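PDB 4IIW: Lmo1499 protein from Listeria monocytogenes, which probably acts as a membrane-anchored lytic endotransglycosylase that cuts nascent peptidoglycan strands internally and so ends their elongation. Local coordinates for residues F70-K73 / D77-L80; A136-T141 / V188-I193; E157-D162 / E196-T201; D259-Y264 / G291-P296. All blocks are in the same frame, centred on the assembly; numbering follows the deposited sequence.

Contact 1: F70-K73 / D77-L80; sequences FYVK and DTNL
V72 and D77 join the last turns of helix 65-75 to the loop that follows it, inside a beta-alpha-alpha-beta unit (strand 39-43, helices 49-58 and 65-75, strand 83-87) whose order is that of a LysM-like fold. The polar tie is a single backbone bond: D77 N donates to V72 O over 2.9 Å with an N-H...O angle of 140°. It holds the start of the loop, at D77, against the C-terminal turn of the helix.

The apolar part rests on V72 CG1, which stands opposite the backbone N (chi1 172°). This methyl lies against the D77 carbonyl, 3.2 Å from D77 O. L80 CD1 and T78 CG2 are more distant neighbours, each 4.4 Å from V72 CG1. Helix 49-58 also takes part: I49 touches V72 and T78, and I52 touches L80.

Y71 and D77 also meet. Helix 93-102 packs against both, with T93 and D94 on the tyrosine and V97 on the aspartate. The Y71 ring and the D77 carboxylate are inclined by 43°, and Y71 CE1 comes within 3.8 Å of D77 OD2.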
loop_
_atom_site.group_PDB
_atom_site.type_symbol
_atom_site.label_atom_id
_atom_site.label_comp_id
_atom_site.label_asym_id
_atom_site.label_seq_id
_atom_site.Cartn_x
_atom_site.Cartn_y
_atom_site.Cartn_z
ATOM N N PHE B 70 4.978 0.270 -7.496
ATOM C CA PHE B 70 4.941 0.511 -6.069
ATOM C C PHE B 70 5.800 -0.517 -5.345
ATOM O O PHE B 70 6.496 -0.187 -4.409
ATOM C CB PHE B 70 3.493 0.459 -5.547
ATOM C CG PHE B 70 3.383 0.692 -4.069
ATOM C CD1 PHE B 70 3.356 1.977 -3.553
ATOM C CD2 PHE B 70 3.316 -0.374 -3.188
ATOM C CE1 PHE B 70 3.273 2.181 -2.202
ATOM C CE2 PHE B 70 3.227 -0.165 -1.832
ATOM C CZ PHE B 70 3.205 1.104 -1.341
ATOM N N TYR B 71 5.760 -1.768 -5.785
ATOM C CA TYR B 71 6.557 -2.803 -5.127
ATOM C C TYR B 71 8.036 -2.451 -5.191
ATOM O O TYR B 71 8.769 -2.507 -4.174
ATOM C CB TYR B 71 6.324 -4.160 -5.786
ATOM C CG TYR B 71 7.100 -5.268 -5.150
ATOM C CD1 TYR B 71 8.449 -5.430 -5.405
ATOM C CD2 TYR B 71 6.480 -6.178 -4.307
ATOM C CE1 TYR B 71 9.167 -6.449 -4.823
ATOM C CE2 TYR B 71 7.183 -7.204 -3.719
ATOM C CZ TYR B 71 8.530 -7.340 -3.975
ATOM O OH TYR B 71 9.253 -8.366 -3.380
ATOM N N VAL B 72 8.459 -2.089 -6.401
ATOM C CA VAL B 72 9.867 -1.770 -6.680
ATOM C C VAL B 72 10.355 -0.610 -5.824
ATOM O O VAL B 72 11.437 -0.651 -5.257
ATOM C CB VAL B 72 10.051 -1.411 -8.165
ATOM C CG1 VAL B 72 11.440 -0.906 -8.430
ATOM C CG2 VAL B 72 9.724 -2.601 -9.051
ATOM N N LYS B 73 9.536 0.419 -5.716
ATOM C CA LYS B 73 9.904 1.606 -4.960
ATOM C C LYS B 73 9.877 1.345 -3.449
ATOM O O LYS B 73 10.801 1.766 -2.739
ATOM C CB LYS B 73 8.998 2.783 -5.361
ATOM C CG LYS B 73 9.176 3.222 -6.824
ATOM C CD LYS B 73 8.120 4.223 -7.272
ATOM C CE LYS B 73 8.276 4.606 -8.764
ATOM N NZ LYS B 73 7.396 5.760 -9.180
ATOM N N ASP B 77 14.101 -1.681 -4.821
ATOM C CA ASP B 77 14.752 -2.573 -5.780
ATOM C C ASP B 77 14.840 -1.892 -7.137
ATOM O O ASP B 77 14.297 -2.390 -8.139
ATOM C CB ASP B 77 13.906 -3.857 -5.926
ATOM C CG ASP B 77 13.813 -4.680 -4.610
ATOM O OD1 ASP B 77 14.763 -4.665 -3.807
ATOM O OD2 ASP B 77 12.794 -5.370 -4.398
ATOM N N THR B 78 15.522 -0.753 -7.183
ATOM C CA THR B 78 15.593 0.036 -8.410
ATOM C C THR B 78 16.727 -0.343 -9.379
ATOM O O THR B 78 16.742 0.129 -10.518
ATOM C CB THR B 78 15.725 1.545 -8.085
ATOM O OG1 THR B 78 16.918 1.769 -7.321
ATOM C CG2 THR B 78 14.526 2.022 -7.304
ATOM N N ASN B 79 17.662 -1.174 -8.938
ATOM C CA ASN B 79 18.777 -1.607 -9.778
ATOM C C ASN B 79 18.388 -2.720 -10.775
ATOM O O ASN B 79 18.996 -3.784 -10.792
ATOM C CB ASN B 79 19.956 -2.069 -8.888
ATOM C CG ASN B 79 19.574 -3.221 -7.916
ATOM O OD1 ASN B 79 18.415 -3.388 -7.540
ATOM N ND2 ASN B 79 20.567 -4.004 -7.513
ATOM N N LEU B 80 17.403 -2.463 -11.631
ATOM C CA LEU B 80 16.924 -3.473 -12.579
ATOM C C LEU B 80 17.687 -3.424 -13.928
ATOM O O LEU B 80 17.617 -2.441 -14.676
ATOM C CB LEU B 80 15.425 -3.310 -12.799
ATOM C CG LEU B 80 14.507 -3.186 -11.551
ATOM C CD1 LEU B 80 13.055 -2.899 -11.966
ATOM C CD2 LEU B 80 14.546 -4.399 -10.649
#

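Contact 2: A136-T141 / V188-I193; sequences ADVLKT and VSAEQI
T141, on helix 135-143, reaches across to E191 in the first turn of helix 190-204, and its side chain carries most of the contact. Its CB already lies 3.7 Å from E191 OE2. From there the two branches part. The methyl CG2, set opposite the backbone N (chi1 of OG1 -65°), packs 3.5 Å from E191 CG and stays beside the glutamate as far as the carboxylate. The hydroxyl OG1 is 3.0 Å from E191 OE2 and 3.1 Å from D137 O, one turn back in its own helix. Its single proton can serve one of these acceptors at a time, and the model does not settle which. The same oxygen also lies against the methyl of A190, so the threonine rests on apolar and polar groups together.

E191 can meet it because its chain bends at chi2 (76°), which brings the carboxylate round to cross the threonine at about a right angle. The other carboxylate oxygen, OE1, makes a weak bond with S189 OG. That serine is the N-cap of helix 190-204: its OG accepts from Q192 N over 3.1 Å. A negative group this near a helix start would probably be stabilised by the first-turn amides.

Beside the polar pair, V138 CG2 touches A190 CB at 4.1 Å. F147 of helix 145-154 covers both T141 and E191, while A123 of helix 119-129 lies against V138. What results is helix-to-helix packing in a largely helical part of the YceG-like chain, where a serine-capped N-terminus docks on the side of a neighbouring helix.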
loop_
_atom_site.group_PDB
_atom_site.type_symbol
_atom_site.label_atom_id
_atom_site.label_comp_id
_atom_site.label_asym_id
_atom_site.label_seq_id
_atom_site.Cartn_x
_atom_site.Cartn_y
_atom_site.Cartn_z
ATOM N N ALA B 136 35.088 -5.993 -23.469
ATOM C CA ALA B 136 36.378 -5.331 -23.681
ATOM C C ALA B 136 37.523 -6.320 -23.971
ATOM O O ALA B 136 38.381 -6.037 -24.798
ATOM C CB ALA B 136 36.725 -4.436 -22.474
ATOM N N ASP B 137 37.517 -7.470 -23.292
ATOM C CA ASP B 137 38.565 -8.497 -23.459
ATOM C C ASP B 137 38.454 -9.232 -24.785
ATOM O O ASP B 137 39.468 -9.535 -25.421
ATOM C CB ASP B 137 38.473 -9.531 -22.353
ATOM C CG ASP B 137 38.619 -8.936 -20.987
ATOM O OD1 ASP B 137 38.965 -7.728 -20.881
ATOM O OD2 ASP B 137 38.379 -9.682 -20.009
ATOM N N VAL B 138 37.217 -9.553 -25.165
ATOM C CA VAL B 138 36.939 -10.224 -26.412
ATOM C C VAL B 138 37.380 -9.343 -27.561
ATOM O O VAL B 138 37.921 -9.838 -28.537
ATOM C CB VAL B 138 35.433 -10.543 -26.552
ATOM C CG1 VAL B 138 35.105 -11.110 -27.944
ATOM C CG2 VAL B 138 34.997 -11.498 -25.452
ATOM N N LEU B 139 37.144 -8.036 -27.459
ATOM C CA LEU B 139 37.599 -7.109 -28.503
ATOM C C LEU B 139 39.123 -7.058 -28.530
ATOM O O LEU B 139 39.734 -7.033 -29.598
ATOM C CB LEU B 139 37.029 -5.700 -28.315
ATOM C CG LEU B 139 35.578 -5.462 -28.750
ATOM C CD1 LEU B 139 35.237 -4.010 -28.514
ATOM C CD2 LEU B 139 35.322 -5.836 -30.231
ATOM N N LYS B 140 39.739 -7.029 -27.357
ATOM C CA LYS B 140 41.189 -7.018 -27.290
ATOM C C LYS B 140 41.786 -8.291 -27.915
ATOM O O LYS B 140 42.755 -8.217 -28.652
ATOM C CB LYS B 140 41.669 -6.887 -25.852
ATOM C CG LYS B 140 43.180 -6.807 -25.757
ATOM C CD LYS B 140 43.660 -6.533 -24.332
ATOM C CE LYS B 140 45.174 -6.353 -24.317
ATOM N NZ LYS B 140 45.706 -6.118 -22.963
ATOM N N THR B 141 41.206 -9.447 -27.612
ATOM C CA THR B 141 41.717 -10.689 -28.155
ATOM C C THR B 141 41.650 -10.638 -29.675
ATOM O O THR B 141 42.597 -10.988 -30.362
ATOM C CB THR B 141 40.929 -11.932 -27.651
ATOM O OG1 THR B 141 41.098 -12.096 -26.237
ATOM C CG2 THR B 141 41.431 -13.176 -28.334
ATOM N N VAL B 188 34.920 -21.694 -21.850
ATOM C CA VAL B 188 35.478 -21.495 -23.147
ATOM C C VAL B 188 36.044 -20.081 -23.295
ATOM O O VAL B 188 35.371 -19.100 -22.987
ATOM C CB VAL B 188 34.427 -21.869 -24.198
ATOM C CG1 VAL B 188 34.732 -21.280 -25.490
ATOM C CG2 VAL B 188 34.335 -23.372 -24.282
ATOM N N SER B 189 37.293 -19.994 -23.758
ATOM C CA SER B 189 37.974 -18.714 -23.928
ATOM C C SER B 189 37.588 -18.072 -25.218
ATOM O O SER B 189 37.189 -18.739 -26.160
ATOM C CB SER B 189 39.490 -18.871 -23.942
ATOM O OG SER B 189 39.938 -19.448 -25.169
ATOM N N ALA B 190 37.746 -16.761 -25.259
ATOM C CA ALA B 190 37.460 -15.993 -26.443
ATOM C C ALA B 190 38.320 -16.497 -27.622
ATOM O O ALA B 190 37.844 -16.558 -28.767
ATOM C CB ALA B 190 37.705 -14.497 -26.180
ATOM N N GLU B 191 39.570 -16.874 -27.328
ATOM C CA GLU B 191 40.476 -17.378 -28.361
ATOM C C GLU B 191 39.939 -18.655 -28.999
ATOM O O GLU B 191 39.985 -18.794 -30.232
ATOM C CB GLU B 191 41.886 -17.611 -27.828
ATOM C CG GLU B 191 42.662 -16.348 -27.424
ATOM C CD GLU B 191 42.223 -15.752 -26.079
ATOM O OE1 GLU B 191 41.488 -16.431 -25.323
ATOM O OE2 GLU B 191 42.643 -14.611 -25.765
ATOM N N GLN B 192 39.436 -19.587 -28.189
ATOM C CA GLN B 192 38.893 -20.838 -28.736
ATOM C C GLN B 192 37.740 -20.554 -29.664
ATOM O O GLN B 192 37.656 -21.117 -30.746
ATOM C CB GLN B 192 38.413 -21.801 -27.633
ATOM C CG GLN B 192 37.747 -23.057 -28.210
ATOM C CD GLN B 192 37.355 -24.154 -27.195
ATOM O OE1 GLN B 192 36.710 -25.128 -27.597
ATOM N NE2 GLN B 192 37.719 -24.001 -25.899
ATOM N N ILE B 193 36.846 -19.674 -29.221
ATOM C CA ILE B 193 35.657 -19.335 -29.981
ATOM C C ILE B 193 35.998 -18.665 -31.303
ATOM O O ILE B 193 35.525 -19.080 -32.380
ATOM C CB ILE B 193 34.766 -18.404 -29.176
ATOM C CG1 ILE B 193 34.270 -19.130 -27.916
ATOM C CG2 ILE B 193 33.592 -17.919 -30.027
ATOM C CD1 ILE B 193 33.464 -18.259 -26.950
#

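Contact 3: E157-D162 / E196-T201; sequences ETVTND and EMVKAT
T158 and T201 touch through their methyl groups, although each carries a hydroxyl and no hydrogen bond spans this contact. T158 CG2 lies 3.9 Å from T201 CG2, the two side chains crossing at a slant. Both residues hold CG2 opposite the backbone N (chi1 of OG1 -64° in T158 and -67° in T201), which sends the methyls into the interface and lets the hydroxyls find partners of their own. T158 OG1 hydrogen-bonds with D202 and also with R209; T201 OG1 hydrogen-bonds to the backbone oxygen of Y175. Two buried polar atoms are thus satisfied at the border of an apolar meeting. Close to that oxygen in sequence, Y177 packs against the T201 side chain and is also joined to M197 of the same helix by backbone hydrogen bonding.

The second pair is purely aliphatic. V159 CG2 meets V198 CG1 at 3.8 Å, with the side chains roughly perpendicular. The methyl offered by V198 is the one opposite its backbone N (chi1 172°), whereas V159 offers the one beside its N. Helix 145-154 closes this end, I152 lying on V159 and M151 on V198.

V198 and T201 stand three residues apart on helix 190-204, so consecutive residues of the loop face positions on adjacent turns. Beyond V159 the chain makes an ST turn, T160 OG1 accepting from D162 N at 3.1 Å, at the start of a 3-10 segment. As a whole this is loop-on-helix packing: the segment following helix 145-154 is laid, methyl to methyl, along one side of helix 190-204.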
loop_
_atom_site.group_PDB
_atom_site.type_symbol
_atom_site.label_atom_id
_atom_site.label_comp_id
_atom_site.label_asym_id
_atom_site.label_seq_id
_atom_site.Cartn_x
_atom_site.Cartn_y
_atom_site.Cartn_z
ATOM N N GLU B 157 46.307 -20.275 -45.784
ATOM C CA GLU B 157 45.685 -20.118 -47.106
ATOM C C GLU B 157 44.592 -19.046 -47.040
ATOM O O GLU B 157 44.213 -18.482 -48.072
ATOM C CB GLU B 157 45.004 -21.406 -47.585
ATOM C CG GLU B 157 45.761 -22.715 -47.422
ATOM C CD GLU B 157 47.108 -22.719 -48.085
ATOM O OE1 GLU B 157 47.333 -21.910 -49.017
ATOM O OE2 GLU B 157 47.945 -23.554 -47.667
ATOM N N THR B 158 44.100 -18.769 -45.829
ATOM C CA THR B 158 42.962 -17.880 -45.629
ATOM C C THR B 158 43.295 -16.545 -45.025
ATOM O O THR B 158 42.892 -15.535 -45.564
ATOM C CB THR B 158 41.903 -18.584 -44.748
ATOM O OG1 THR B 158 41.408 -19.736 -45.438
ATOM C CG2 THR B 158 40.740 -17.671 -44.448
ATOM N N VAL B 159 43.984 -16.534 -43.886
ATOM C CA VAL B 159 44.385 -15.287 -43.219
ATOM C C VAL B 159 45.856 -15.083 -43.499
ATOM O O VAL B 159 46.673 -15.809 -42.973
ATOM C CB VAL B 159 44.181 -15.345 -41.670
ATOM C CG1 VAL B 159 44.461 -13.994 -41.046
ATOM C CG2 VAL B 159 42.771 -15.795 -41.300
ATOM N N THR B 160 46.205 -14.099 -44.319
ATOM C CA THR B 160 47.601 -13.861 -44.691
ATOM C C THR B 160 48.105 -12.527 -44.160
ATOM O O THR B 160 47.374 -11.814 -43.472
ATOM C CB THR B 160 47.717 -13.789 -46.196
ATOM O OG1 THR B 160 47.085 -12.582 -46.662
ATOM C CG2 THR B 160 47.061 -14.997 -46.841
ATOM N N ASN B 161 49.345 -12.173 -44.501
ATOM C CA ASN B 161 49.903 -10.875 -44.123
ATOM C C ASN B 161 49.033 -9.693 -44.557
ATOM O O ASN B 161 49.192 -8.586 -44.038
ATOM C CB ASN B 161 51.333 -10.690 -44.660
ATOM C CG ASN B 161 52.376 -11.449 -43.837
ATOM O OD1 ASN B 161 52.057 -12.141 -42.860
ATOM N ND2 ASN B 161 53.630 -11.318 -44.228
ATOM N N ASP B 162 48.125 -9.914 -45.500
ATOM C CA ASP B 162 47.217 -8.860 -45.930
ATOM C C ASP B 162 46.486 -8.207 -44.748
ATOM O O ASP B 162 46.292 -6.997 -44.742
ATOM C CB ASP B 162 46.217 -9.380 -46.992
ATOM C CG ASP B 162 46.872 -9.562 -48.394
ATOM O OD1 ASP B 162 47.974 -9.020 -48.613
ATOM O OD2 ASP B 162 46.278 -10.226 -49.282
ATOM N N GLU B 196 37.351 -20.993 -33.882
ATOM C CA GLU B 196 36.379 -21.811 -34.613
ATOM C C GLU B 196 35.718 -21.048 -35.758
ATOM O O GLU B 196 35.399 -21.626 -36.791
ATOM C CB GLU B 196 35.311 -22.394 -33.689
ATOM C CG GLU B 196 35.855 -23.444 -32.760
ATOM C CD GLU B 196 36.366 -24.665 -33.507
ATOM O OE1 GLU B 196 35.562 -25.332 -34.202
ATOM O OE2 GLU B 196 37.568 -24.969 -33.375
HETATM N N MSE B 197 35.533 -19.754 -35.584
HETATM C CA MSE B 197 34.921 -18.941 -36.617
HETATM C C MSE B 197 35.907 -18.726 -37.756
HETATM O O MSE B 197 35.506 -18.719 -38.937
HETATM C CB MSE B 197 34.458 -17.616 -36.047
HETATM C CG MSE B 197 33.444 -17.773 -34.918
HETATM SE SE MSE B 197 32.889 -16.050 -34.167
HETATM C CE MSE B 197 31.704 -16.718 -32.794
ATOM N N VAL B 198 37.186 -18.561 -37.428
ATOM C CA VAL B 198 38.192 -18.390 -38.471
ATOM C C VAL B 198 38.338 -19.709 -39.263
ATOM O O VAL B 198 38.484 -19.703 -40.483
ATOM C CB VAL B 198 39.549 -17.903 -37.914
ATOM C CG1 VAL B 198 40.600 -17.932 -38.994
ATOM C CG2 VAL B 198 39.413 -16.491 -37.351
ATOM N N LYS B 199 38.255 -20.831 -38.560
ATOM C CA LYS B 199 38.316 -22.138 -39.193
ATOM C C LYS B 199 37.127 -22.345 -40.119
ATOM O O LYS B 199 37.274 -22.907 -41.199
ATOM C CB LYS B 199 38.385 -23.243 -38.130
ATOM C CG LYS B 199 38.014 -24.622 -38.632
ATOM C CD LYS B 199 38.560 -25.718 -37.769
ATOM C CE LYS B 199 38.214 -25.575 -36.321
ATOM N NZ LYS B 199 38.841 -26.671 -35.524
ATOM N N ALA B 200 35.947 -21.908 -39.704
ATOM C CA ALA B 200 34.771 -22.056 -40.560
ATOM C C ALA B 200 34.990 -21.295 -41.879
ATOM O O ALA B 200 34.638 -21.788 -42.953
ATOM C CB ALA B 200 33.517 -21.564 -39.857
ATOM N N THR B 201 35.584 -20.104 -41.800
ATOM C CA THR B 201 35.822 -19.322 -43.005
ATOM C C THR B 201 36.732 -20.119 -43.935
ATOM O O THR B 201 36.411 -20.310 -45.094
ATOM C CB THR B 201 36.451 -17.940 -42.706
ATOM O OG1 THR B 201 35.511 -17.108 -41.993
ATOM C CG2 THR B 201 36.891 -17.243 -44.027
#

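Contact 4: D259-Y264 / G291-P296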
loop_
_atom_site.group_PDB
_atom_site.type_symbol
_atom_site.label_atom_id
_atom_site.label_comp_id
_atom_site.label_asym_id
_atom_site.label_seq_id
_atom_site.Cartn_x
_atom_site.Cartn_y
_atom_site.Cartn_z
ATOM N N ASP B 259 27.642 3.837 -48.545
ATOM C CA ASP B 259 27.371 4.300 -47.160
ATOM C C ASP B 259 27.849 3.382 -46.061
ATOM O O ASP B 259 28.455 3.844 -45.095
ATOM C CB ASP B 259 25.867 4.570 -46.935
ATOM C CG ASP B 259 25.374 5.810 -47.658
ATOM O OD1 ASP B 259 26.156 6.415 -48.425
ATOM O OD2 ASP B 259 24.196 6.177 -47.463
ATOM N N PRO B 260 27.558 2.079 -46.182
ATOM C CA PRO B 260 28.012 1.170 -45.151
ATOM C C PRO B 260 29.496 1.306 -44.820
ATOM O O PRO B 260 29.880 1.069 -43.663
ATOM C CB PRO B 260 27.712 -0.203 -45.751
ATOM C CG PRO B 260 26.513 0.009 -46.560
ATOM C CD PRO B 260 26.696 1.391 -47.166
ATOM N N THR B 261 30.326 1.664 -45.807
ATOM C CA THR B 261 31.757 1.811 -45.537
ATOM C C THR B 261 31.983 3.067 -44.714
ATOM O O THR B 261 32.888 3.107 -43.881
ATOM C CB THR B 261 32.653 1.807 -46.815
ATOM O OG1 THR B 261 32.399 2.963 -47.628
ATOM C CG2 THR B 261 32.441 0.518 -47.618
ATOM N N VAL B 262 31.161 4.091 -44.943
ATOM C CA VAL B 262 31.251 5.317 -44.156
ATOM C C VAL B 262 30.851 5.020 -42.696
ATOM O O VAL B 262 31.540 5.423 -41.755
ATOM C CB VAL B 262 30.370 6.438 -44.741
ATOM C CG1 VAL B 262 30.265 7.608 -43.760
ATOM C CG2 VAL B 262 30.919 6.888 -46.076
ATOM N N LEU B 263 29.746 4.302 -42.516
ATOM C CA LEU B 263 29.286 3.947 -41.179
ATOM C C LEU B 263 30.335 3.099 -40.464
ATOM O O LEU B 263 30.599 3.298 -39.279
ATOM C CB LEU B 263 27.942 3.202 -41.229
ATOM C CG LEU B 263 26.723 3.966 -41.767
ATOM C CD1 LEU B 263 25.509 3.058 -41.788
ATOM C CD2 LEU B 263 26.433 5.242 -40.959
ATOM N N TYR B 264 30.937 2.154 -41.180
ATOM C CA TYR B 264 31.960 1.323 -40.575
ATOM C C TYR B 264 33.168 2.178 -40.180
ATOM O O TYR B 264 33.785 1.942 -39.139
ATOM C CB TYR B 264 32.378 0.186 -41.492
ATOM C CG TYR B 264 33.428 -0.682 -40.860
ATOM C CD1 TYR B 264 33.078 -1.662 -39.931
ATOM C CD2 TYR B 264 34.776 -0.512 -41.165
ATOM C CE1 TYR B 264 34.044 -2.463 -39.332
ATOM C CE2 TYR B 264 35.746 -1.303 -40.567
ATOM C CZ TYR B 264 35.375 -2.277 -39.655
ATOM O OH TYR B 264 36.334 -3.050 -39.075
ATOM N N GLY B 291 39.024 2.949 -55.103
ATOM C CA GLY B 291 39.319 1.548 -54.802
ATOM C C GLY B 291 38.429 0.970 -53.721
ATOM O O GLY B 291 37.444 1.578 -53.306
ATOM N N LEU B 292 38.744 -0.247 -53.306
ATOM C CA LEU B 292 38.030 -0.883 -52.222
ATOM C C LEU B 292 38.626 -0.350 -50.935
ATOM O O LEU B 292 39.737 0.184 -50.943
ATOM C CB LEU B 292 38.236 -2.399 -52.257
ATOM C CG LEU B 292 37.537 -3.210 -53.338
ATOM C CD1 LEU B 292 37.962 -4.674 -53.239
ATOM C CD2 LEU B 292 36.035 -3.073 -53.196
ATOM N N PRO B 293 37.905 -0.502 -49.816
ATOM C CA PRO B 293 38.511 -0.107 -48.547
ATOM C C PRO B 293 39.662 -1.077 -48.225
ATOM O O PRO B 293 39.794 -2.107 -48.888
ATOM C CB PRO B 293 37.382 -0.243 -47.534
ATOM C CG PRO B 293 36.183 -0.745 -48.279
ATOM C CD PRO B 293 36.572 -1.093 -49.667
ATOM N N PRO B 294 40.476 -0.765 -47.211
ATOM C CA PRO B 294 41.635 -1.587 -46.833
ATOM C C PRO B 294 41.314 -3.026 -46.408
ATOM O O PRO B 294 42.208 -3.866 -46.364
ATOM C CB PRO B 294 42.249 -0.825 -45.638
ATOM C CG PRO B 294 41.617 0.502 -45.629
ATOM C CD PRO B 294 40.276 0.360 -46.288
ATOM N N GLY B 295 40.065 -3.280 -46.047
ATOM C CA GLY B 295 39.614 -4.603 -45.651
ATOM C C GLY B 295 38.093 -4.640 -45.621
ATOM O O GLY B 295 37.436 -3.634 -45.899
ATOM N N PRO B 296 37.521 -5.805 -45.317
ATOM C CA PRO B 296 36.078 -5.969 -45.232
ATOM C C PRO B 296 35.485 -5.132 -44.120
ATOM O O PRO B 296 36.210 -4.764 -43.181
ATOM C CB PRO B 296 35.920 -7.455 -44.871
ATOM C CG PRO B 296 37.167 -8.089 -45.355
ATOM C CD PRO B 296 38.230 -7.090 -45.197
#
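T261 and P293 make the apolar part of this contact, between helix 259-265 and a proline-rich loop. T261 CG2 rests 4.0 Å from P293 CG, with the threonine side chain about perpendicular to the proline. In T261 the hydroxyl takes the crowded position between the backbone N and the carbonyl carbon (chi1 66°), which places the methyl beside the N and turns it to the proline. OG1 has its own partners: it hydrogen-bonds with T286 OG1 and with the backbone oxygen of T258.

The aromatic part belongs to Y264, one turn further along the helix. P296 O approaches its ring obliquely, 4.4 Å from Y264 CE2, a loose van der Waals touch. The ring has further partners outside the two segments: its OH is hydrogen-bonded to E173, and Y284 meets it with the ring planes at about 55°.

No hydrogen bond joins the two segments; they meet by van der Waals contact alone, and three of the loop's six residues are prolines. The loop also reaches helix 219-232, where H220 NE2 bonds to P294 O and T224 touches P296. That helix ends at E232, predicted to be important for catalytic activity, whose side chain lies about 7 Å from that of T261. The packing therefore belongs to the neighbourhood of the probable active site of an MltG-type lytic transglycosylase.

How the contacts relate
Contacts 1, 3 and 4 are buried, whereas contact 2 is only partly so. Contacts 2 and 3 share helix 190-204, their centres 16 Å apart: the first uses its N-terminal turn and a threonine-carboxylate meeting, the second a later turn and methyl groups alone. Contact 4 comes within about 5 Å of contact 3 at the nearest atoms without touching it; it too lacks a hydrogen bond between its segments, but is the one beside E232, predicted to be important for catalytic activity. Contact 1 is far off, 48 Å from contact 3 between centres, and differs in being local in sequence, backbone-bonded and bordered by other subunits, which do not touch the other three.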